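GH3 beta-N-acetylglucosaminidase (Paenibacillaceae, PDB 6K5J) hydrolyses terminal beta-linked N-acetylglucosamine residues, as a glycoside hydrolase of family 3. Local coordinates at residues A[28-39]-A[58-69]. Numbering follows the deposited sequence.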
ATOM      1  N   LEU A  28      -9.804 -18.041  -8.219  1.00 19.56           N
ATOM      2  CA  LEU A  28      -8.475 -18.638  -8.130  1.00 19.26           C
ATOM      3  C   LEU A  28      -8.013 -19.213  -9.460  1.00 23.03           C
ATOM      4  O   LEU A  28      -6.809 -19.411  -9.650  1.00 22.10           O
ATOM      5  CB  LEU A  28      -8.468 -19.747  -7.078  1.00 20.32           C
ATOM      6  CG  LEU A  28      -8.848 -19.285  -5.672  1.00 19.34           C
ATOM      7  CD1 LEU A  28      -9.031 -20.494  -4.743  1.00 20.91           C
ATOM      8  CD2 LEU A  28      -7.802 -18.321  -5.114  1.00 20.33           C
ATOM      9  N   GLU A  29      -8.956 -19.533 -10.347  1.00 23.77           N
ATOM     10  CA  GLU A  29      -8.735 -19.773 -11.763  1.00 21.07           C
ATOM     11  C   GLU A  29      -9.524 -18.717 -12.522  1.00 21.38           C
ATOM     12  O   GLU A  29     -10.374 -18.031 -11.952  1.00 22.28           O
ATOM     13  CB  GLU A  29      -9.166 -21.196 -12.162  1.00 21.65           C
ATOM     14  CG  GLU A  29      -8.522 -22.263 -11.280  1.00 24.32           C
ATOM     15  CD  GLU A  29      -9.078 -23.663 -11.514  1.00 35.90           C
ATOM     16  OE1 GLU A  29      -8.432 -24.621 -11.051  1.00 38.37           O
ATOM     17  OE2 GLU A  29     -10.148 -23.806 -12.147  1.00 37.70           O
ATOM     18  N   ALA A  30      -9.230 -18.559 -13.809  1.00 20.89           N
ATOM     19  CA  ALA A  30      -9.918 -17.531 -14.587  1.00 21.36           C
ATOM     20  C   ALA A  30     -11.421 -17.785 -14.580  1.00 23.83           C
ATOM     21  O   ALA A  30     -11.875 -18.904 -14.836  1.00 27.45           O
ATOM     22  CB  ALA A  30      -9.393 -17.508 -16.021  1.00 23.94           C
ATOM     23  N   SER A  31     -12.196 -16.756 -14.266  1.00 23.71           N
ATOM     24  CA  SER A  31     -13.643 -16.889 -14.269  1.00 24.53           C
ATOM     25  C   SER A  31     -14.201 -16.609 -15.664  1.00 26.38           C
ATOM     26  O   SER A  31     -13.494 -16.160 -16.571  1.00 23.86           O
ATOM     27  CB  SER A  31     -14.267 -15.940 -13.251  1.00 23.83           C
ATOM     28  OG  SER A  31     -14.078 -14.597 -13.673  1.00 21.62           O
ATOM     29  N   ASP A  32     -15.497 -16.899 -15.833  1.00 26.73           N
ATOM     30  CA  ASP A  32     -16.179 -16.554 -17.078  1.00 28.05           C
ATOM     31  C   ASP A  32     -16.155 -15.049 -17.322  1.00 24.04           C
ATOM     32  O   ASP A  32     -16.031 -14.601 -18.468  1.00 26.35           O
ATOM     33  CB  ASP A  32     -17.624 -17.059 -17.053  1.00 30.44           C
ATOM     34  CG  ASP A  32     -17.721 -18.569 -17.142  1.00 33.58           C
ATOM     35  OD1 ASP A  32     -16.730 -19.222 -17.533  1.00 34.79           O
ATOM     36  OD2 ASP A  32     -18.802 -19.107 -16.820  1.00 43.81           O
ATOM     37  N   ASP A  33     -16.286 -14.248 -16.260  1.00 24.03           N
ATOM     38  CA  ASP A  33     -16.163 -12.803 -16.421  1.00 22.45           C
ATOM     39  C   ASP A  33     -14.772 -12.427 -16.923  1.00 23.15           C
ATOM     40  O   ASP A  33     -14.626 -11.562 -17.794  1.00 24.11           O
ATOM     41  CB  ASP A  33     -16.444 -12.091 -15.096  1.00 25.11           C
ATOM     42  CG  ASP A  33     -17.918 -11.989 -14.786  1.00 30.82           C
ATOM     43  OD1 ASP A  33     -18.736 -12.359 -15.643  1.00 29.19           O
ATOM     44  OD2 ASP A  33     -18.249 -11.540 -13.673  1.00 34.66           O
ATOM     45  N   ALA A  34     -13.737 -13.049 -16.364  1.00 22.35           N
ATOM     46  CA  ALA A  34     -12.379 -12.744 -16.807  1.00 22.27           C
ATOM     47  C   ALA A  34     -12.190 -13.127 -18.273  1.00 24.06           C
ATOM     48  O   ALA A  34     -11.576 -12.383 -19.055  1.00 20.51           O
ATOM     49  CB  ALA A  34     -11.375 -13.475 -15.915  1.00 22.71           C
ATOM     50  N   ARG A  35     -12.761 -14.263 -18.670  1.00 22.89           N
ATOM     51  CA  ARG A  35     -12.651 -14.727 -20.049  1.00 24.66           C
ATOM     52  C   ARG A  35     -13.313 -13.754 -21.024  1.00 24.45           C
ATOM     53  O   ARG A  35     -12.763 -13.463 -22.095  1.00 24.02           O
ATOM     54  CB  ARG A  35     -13.268 -16.121 -20.147  1.00 28.12           C
ATOM     55  CG  ARG A  35     -12.979 -16.869 -21.421  1.00 34.79           C
ATOM     56  CD  ARG A  35     -13.499 -18.306 -21.320  1.00 37.00           C
ATOM     57  NE  ARG A  35     -12.928 -19.009 -20.174  1.00 37.17           N
ATOM     58  CZ  ARG A  35     -11.784 -19.686 -20.213  1.00 41.12           C
ATOM     59  NH1 ARG A  35     -11.090 -19.751 -21.346  1.00 40.73           N
ATOM     60  NH2 ARG A  35     -11.329 -20.295 -19.122  1.00 42.80           N
ATOM     61  N   LYS A  36     -14.486 -13.230 -20.663  1.00 24.03           N
ATOM     62  CA  LYS A  36     -15.201 -12.296 -21.531  1.00 29.17           C
ATOM     63  C   LYS A  36     -14.516 -10.929 -21.566  1.00 26.27           C
ATOM     64  O   LYS A  36     -14.450 -10.283 -22.622  1.00 25.65           O
ATOM     65  CB  LYS A  36     -16.657 -12.173 -21.064  1.00 32.63           C
ATOM     66  CG  LYS A  36     -17.502 -13.400 -21.475  1.00 41.99           C
ATOM     67  CD  LYS A  36     -19.018 -13.245 -21.261  1.00 51.22           C
ATOM     68  CE  LYS A  36     -19.784 -13.377 -22.569  1.00 55.15           C
ATOM     69  NZ  LYS A  36     -20.407 -14.702 -22.816  1.00 55.97           N
ATOM     70  N   LEU A  37     -14.003 -10.471 -20.421  1.00 24.25           N
ATOM     71  CA  LEU A  37     -13.242  -9.224 -20.401  1.00 26.28           C
ATOM     72  C   LEU A  37     -12.053  -9.297 -21.351  1.00 22.77           C
ATOM     73  O   LEU A  37     -11.761  -8.335 -22.072  1.00 25.00           O
ATOM     74  CB  LEU A  37     -12.763  -8.921 -18.979  1.00 24.70           C
ATOM     75  CG  LEU A  37     -13.802  -8.458 -17.943  1.00 26.79           C
ATOM     76  CD1 LEU A  37     -13.213  -8.503 -16.542  1.00 27.52           C
ATOM     77  CD2 LEU A  37     -14.299  -7.078 -18.275  1.00 32.68           C
ATOM     78  N   ILE A  38     -11.361 -10.434 -21.369  1.00 20.68           N
ATOM     79  CA  ILE A  38     -10.173 -10.565 -22.201  1.00 23.89           C
ATOM     80  C   ILE A  38     -10.554 -10.779 -23.659  1.00 25.66           C
ATOM     81  O   ILE A  38     -10.056 -10.080 -24.547  1.00 25.14           O
ATOM     82  CB  ILE A  38      -9.278 -11.704 -21.682  1.00 22.09           C
ATOM     83  CG1 ILE A  38      -8.697 -11.356 -20.309  1.00 23.07           C
ATOM     84  CG2 ILE A  38      -8.164 -11.994 -22.691  1.00 21.77           C
ATOM     85  CD1 ILE A  38      -8.082 -12.565 -19.597  1.00 21.28           C
ATOM     86  N   THR A  39     -11.442 -11.745 -23.931  1.00 24.50           N
ATOM     87  CA  THR A  39     -11.697 -12.145 -25.317  1.00 26.20           C
ATOM     88  C   THR A  39     -12.740 -11.270 -26.000  1.00 29.30           C
ATOM     89  O   THR A  39     -12.647 -11.040 -27.209  1.00 32.81           O
ATOM     90  CB  THR A  39     -12.138 -13.608 -25.382  1.00 27.80           C
ATOM     91  OG1 THR A  39     -13.432 -13.750 -24.786  1.00 29.92           O
ATOM     92  CG2 THR A  39     -11.137 -14.504 -24.659  1.00 25.83           C
ATOM     93  N   GLN A  58      -0.708 -21.596  -7.284  1.00 20.26           N
ATOM     94  CA  GLN A  58      -2.006 -21.244  -7.846  1.00 21.31           C
ATOM     95  C   GLN A  58      -1.961 -19.890  -8.556  1.00 18.45           C
ATOM     96  O   GLN A  58      -2.574 -19.721  -9.622  1.00 18.87           O
ATOM     97  CB  GLN A  58      -3.068 -21.266  -6.733  1.00 20.12           C
ATOM     98  CG  GLN A  58      -4.392 -20.584  -7.100  1.00 18.80           C
ATOM     99  CD  GLN A  58      -4.382 -19.096  -6.750  1.00 18.91           C
ATOM    100  OE1 GLN A  58      -3.791 -18.694  -5.756  1.00 19.57           O
ATOM    101  NE2 GLN A  58      -5.020 -18.286  -7.574  1.00 17.76           N
ATOM    102  N   VAL A  59      -1.242 -18.912  -7.991  1.00 17.79           N
ATOM    103  CA  VAL A  59      -1.177 -17.588  -8.612  1.00 17.35           C
ATOM    104  C   VAL A  59      -0.423 -17.662  -9.935  1.00 17.19           C
ATOM    105  O   VAL A  59      -0.860 -17.113 -10.952  1.00 18.63           O
ATOM    106  CB  VAL A  59      -0.527 -16.565  -7.657  1.00 15.66           C
ATOM    107  CG1 VAL A  59      -0.477 -15.173  -8.318  1.00 18.43           C
ATOM    108  CG2 VAL A  59      -1.302 -16.489  -6.335  1.00 18.29           C
ATOM    109  N   ALA A  60       0.736 -18.324  -9.929  1.00 19.41           N
ATOM    110  CA  ALA A  60       1.499 -18.498 -11.162  1.00 19.82           C
ATOM    111  C   ALA A  60       0.662 -19.193 -12.231  1.00 19.99           C
ATOM    112  O   ALA A  60       0.678 -18.795 -13.405  1.00 22.01           O
ATOM    113  CB  ALA A  60       2.779 -19.289 -10.874  1.00 18.42           C
ATOM    114  N   LYS A  61      -0.082 -20.232 -11.845  1.00 18.89           N
ATOM    115  CA  LYS A  61      -0.973 -20.893 -12.796  1.00 23.21           C
ATOM    116  C   LYS A  61      -2.026 -19.933 -13.328  1.00 21.55           C
ATOM    117  O   LYS A  61      -2.347 -19.947 -14.524  1.00 19.49           O
ATOM    118  CB  LYS A  61      -1.669 -22.081 -12.135  1.00 21.33           C
ATOM    119  CG  LYS A  61      -0.935 -23.395 -12.207  1.00 33.00           C
ATOM    120  CD  LYS A  61      -1.906 -24.516 -11.832  1.00 39.59           C
ATOM    121  CE  LYS A  61      -3.317 -24.171 -12.313  1.00 38.50           C
ATOM    122  NZ  LYS A  61      -4.185 -25.370 -12.552  1.00 48.15           N
ATOM    123  N   LEU A  62      -2.590 -19.110 -12.443  1.00 19.27           N
ATOM    124  CA  LEU A  62      -3.646 -18.185 -12.841  1.00 17.15           C
ATOM    125  C   LEU A  62      -3.124 -17.128 -13.809  1.00 20.33           C
ATOM    126  O   LEU A  62      -3.768 -16.825 -14.821  1.00 20.76           O
ATOM    127  CB  LEU A  62      -4.253 -17.533 -11.591  1.00 17.30           C
ATOM    128  CG  LEU A  62      -5.223 -16.378 -11.837  1.00 19.25           C
ATOM    129  CD1 LEU A  62      -6.447 -16.862 -12.602  1.00 18.94           C
ATOM    130  CD2 LEU A  62      -5.620 -15.747 -10.499  1.00 18.64           C
ATOM    131  N   SER A  63      -1.956 -16.548 -13.517  1.00 18.44           N
ATOM    132  CA  SER A  63      -1.383 -15.572 -14.438  1.00 19.85           C
ATOM    133  C   SER A  63      -1.111 -16.192 -15.800  1.00 18.69           C
ATOM    134  O   SER A  63      -1.397 -15.582 -16.836  1.00 18.02           O
ATOM    135  CB  SER A  63      -0.097 -14.973 -13.866  1.00 18.74           C
ATOM    136  OG  SER A  63      -0.339 -14.281 -12.648  1.00 19.50           O
ATOM    137  N   ALA A  64      -0.560 -17.405 -15.821  1.00 19.12           N
ATOM    138  CA  ALA A  64      -0.280 -18.049 -17.101  1.00 21.19           C
ATOM    139  C   ALA A  64      -1.569 -18.359 -17.853  1.00 23.26           C
ATOM    140  O   ALA A  64      -1.615 -18.263 -19.087  1.00 19.76           O
ATOM    141  CB  ALA A  64       0.536 -19.322 -16.875  1.00 22.54           C
ATOM    142  N   GLU A  65      -2.627 -18.736 -17.120  1.00 20.85           N
ATOM    143  CA  GLU A  65      -3.923 -18.997 -17.738  1.00 21.01           C
ATOM    144  C   GLU A  65      -4.490 -17.739 -18.373  1.00 22.27           C
ATOM    145  O   GLU A  65      -4.965 -17.768 -19.513  1.00 20.29           O
ATOM    146  CB  GLU A  65      -4.912 -19.560 -16.707  1.00 23.09           C
ATOM    147  CG  GLU A  65      -6.288 -19.903 -17.316  1.00 25.70           C
ATOM    148  CD  GLU A  65      -7.333 -20.334 -16.292  1.00 30.99           C
ATOM    149  OE1 GLU A  65      -7.179 -20.012 -15.093  1.00 25.55           O
ATOM    150  OE2 GLU A  65      -8.323 -20.994 -16.691  1.00 29.46           O
ATOM    151  N   LEU A  66      -4.461 -16.618 -17.643  1.00 20.44           N
ATOM    152  CA  LEU A  66      -4.967 -15.371 -18.206  1.00 18.96           C
ATOM    153  C   LEU A  66      -4.202 -14.985 -19.468  1.00 21.49           C
ATOM    154  O   LEU A  66      -4.801 -14.541 -20.454  1.00 20.70           O
ATOM    155  CB  LEU A  66      -4.890 -14.246 -17.163  1.00 16.46           C
ATOM    156  CG  LEU A  66      -5.826 -14.406 -15.955  1.00 19.52           C
ATOM    157  CD1 LEU A  66      -5.470 -13.417 -14.831  1.00 19.64           C
ATOM    158  CD2 LEU A  66      -7.309 -14.255 -16.358  1.00 20.60           C
ATOM    159  N   GLN A  67      -2.878 -15.132 -19.449  1.00 21.18           N
ATOM    160  CA  GLN A  67      -2.088 -14.810 -20.632  1.00 22.87           C
ATOM    161  C   GLN A  67      -2.398 -15.762 -21.780  1.00 22.75           C
ATOM    162  O   GLN A  67      -2.413 -15.355 -22.950  1.00 21.31           O
ATOM    163  CB  GLN A  67      -0.601 -14.842 -20.284  1.00 23.65           C
ATOM    164  CG  GLN A  67      -0.210 -13.809 -19.227  1.00 20.85           C
ATOM    165  CD  GLN A  67      -0.148 -12.401 -19.755  1.00 22.89           C
ATOM    166  OE1 GLN A  67      -0.606 -12.105 -20.874  1.00 21.36           O
ATOM    167  NE2 GLN A  67       0.405 -11.502 -18.943  1.00 20.01           N
ATOM    168  N   GLN A  68      -2.654 -17.030 -21.464  1.00 21.12           N
ATOM    169  CA  GLN A  68      -3.005 -17.992 -22.501  1.00 25.19           C
ATOM    170  C   GLN A  68      -4.350 -17.659 -23.128  1.00 26.39           C
ATOM    171  O   GLN A  68      -4.522 -17.786 -24.344  1.00 25.53           O
ATOM    172  CB  GLN A  68      -3.017 -19.399 -21.909  1.00 26.24           C
ATOM    173  CG  GLN A  68      -3.424 -20.491 -22.878  1.00 31.82           C
ATOM    174  CD  GLN A  68      -3.432 -21.849 -22.204  1.00 39.41           C
ATOM    175  OE1 GLN A  68      -3.444 -21.939 -20.972  1.00 38.41           O
ATOM    176  NE2 GLN A  68      -3.431 -22.912 -23.002  1.00 45.53           N
ATOM    177  N   ILE A  69      -5.316 -17.237 -22.308  1.00 24.32           N
ATOM    178  CA  ILE A  69      -6.621 -16.834 -22.826  1.00 22.86           C
ATOM    179  C   ILE A  69      -6.467 -15.666 -23.786  1.00 26.63           C
ATOM    180  O   ILE A  69      -7.106 -15.625 -24.848  1.00 24.53           O
ATOM    181  CB  ILE A  69      -7.572 -16.492 -21.661  1.00 22.83           C
ATOM    182  CG1 ILE A  69      -7.980 -17.772 -20.920  1.00 27.40           C
ATOM    183  CG2 ILE A  69      -8.801 -15.722 -22.148  1.00 25.38           C
ATOM    184  CD1 ILE A  69      -8.630 -17.529 -19.545  1.00 27.61           C
TER
HETATM  185  O   HOH W   1      -4.926 -21.103 -10.705  1.00 22.54           O
HETATM  186  O   HOH W   2     -10.711 -21.203 -15.611  1.00 29.49           O
HETATM  187  O   HOH W   3      -8.674 -21.721 -19.382  1.00 42.41           O
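E65 reaches from helix 56-72 to the backbone of A30, where its OE1 accepts a nearly straight hydrogen bond from A30 N (2.8 Å, N-H...O 173°) that arrives from above the carboxylate plane. Its CG is anti to the backbone N (chi1 -178°) and the chain runs on extended, which carries the carboxylate across to the loop before helix 32-39. OE2 takes two water protons: one water also donates to A30 O, the other accepts from R35 NH2, so that a water links two charged groups whose direct salt bridge, R35 NH2 to E65 OE2, is long at 3.9 Å.

From its CB, I69 sends CG2 against T39 CG2 at 3.6 Å and beside I38 CG2, while CG1 passes R35 NH1 and leads to CD1, which touches A30 CB at 3.6 Å and sits over one face of the R35 guanidinium. L66 CD2 packs against I38 CD1 (3.7 Å) and also touches A30 CB. Both helices belong to the TIM-barrel-type N-terminal domain of family 3 glycoside hydrolases; each follows one of the adjacent parallel strands 21-23 and 45-47, so the contact joins successive beta-alpha units on the outside of the barrel. The axes of the 32-39 and 58-69 helical segments cross at -41°.

Farther along, Q58 NE2 donates to a lone pair of L28 O at 3.0 Å, in the carbonyl plane, and also bonds N52 O, while OE1 accepts from A54 N and E55 N. Replaced by an alanine, Q58 would no longer offer its amide, which would probably leave L28 O with its water alone between the two segments and deprive N52 O of this donor and A54 N and E55 N of their acceptor. L62 CD1 lies over one face of the E29-A30 peptide, 3.5 Å from A30 N.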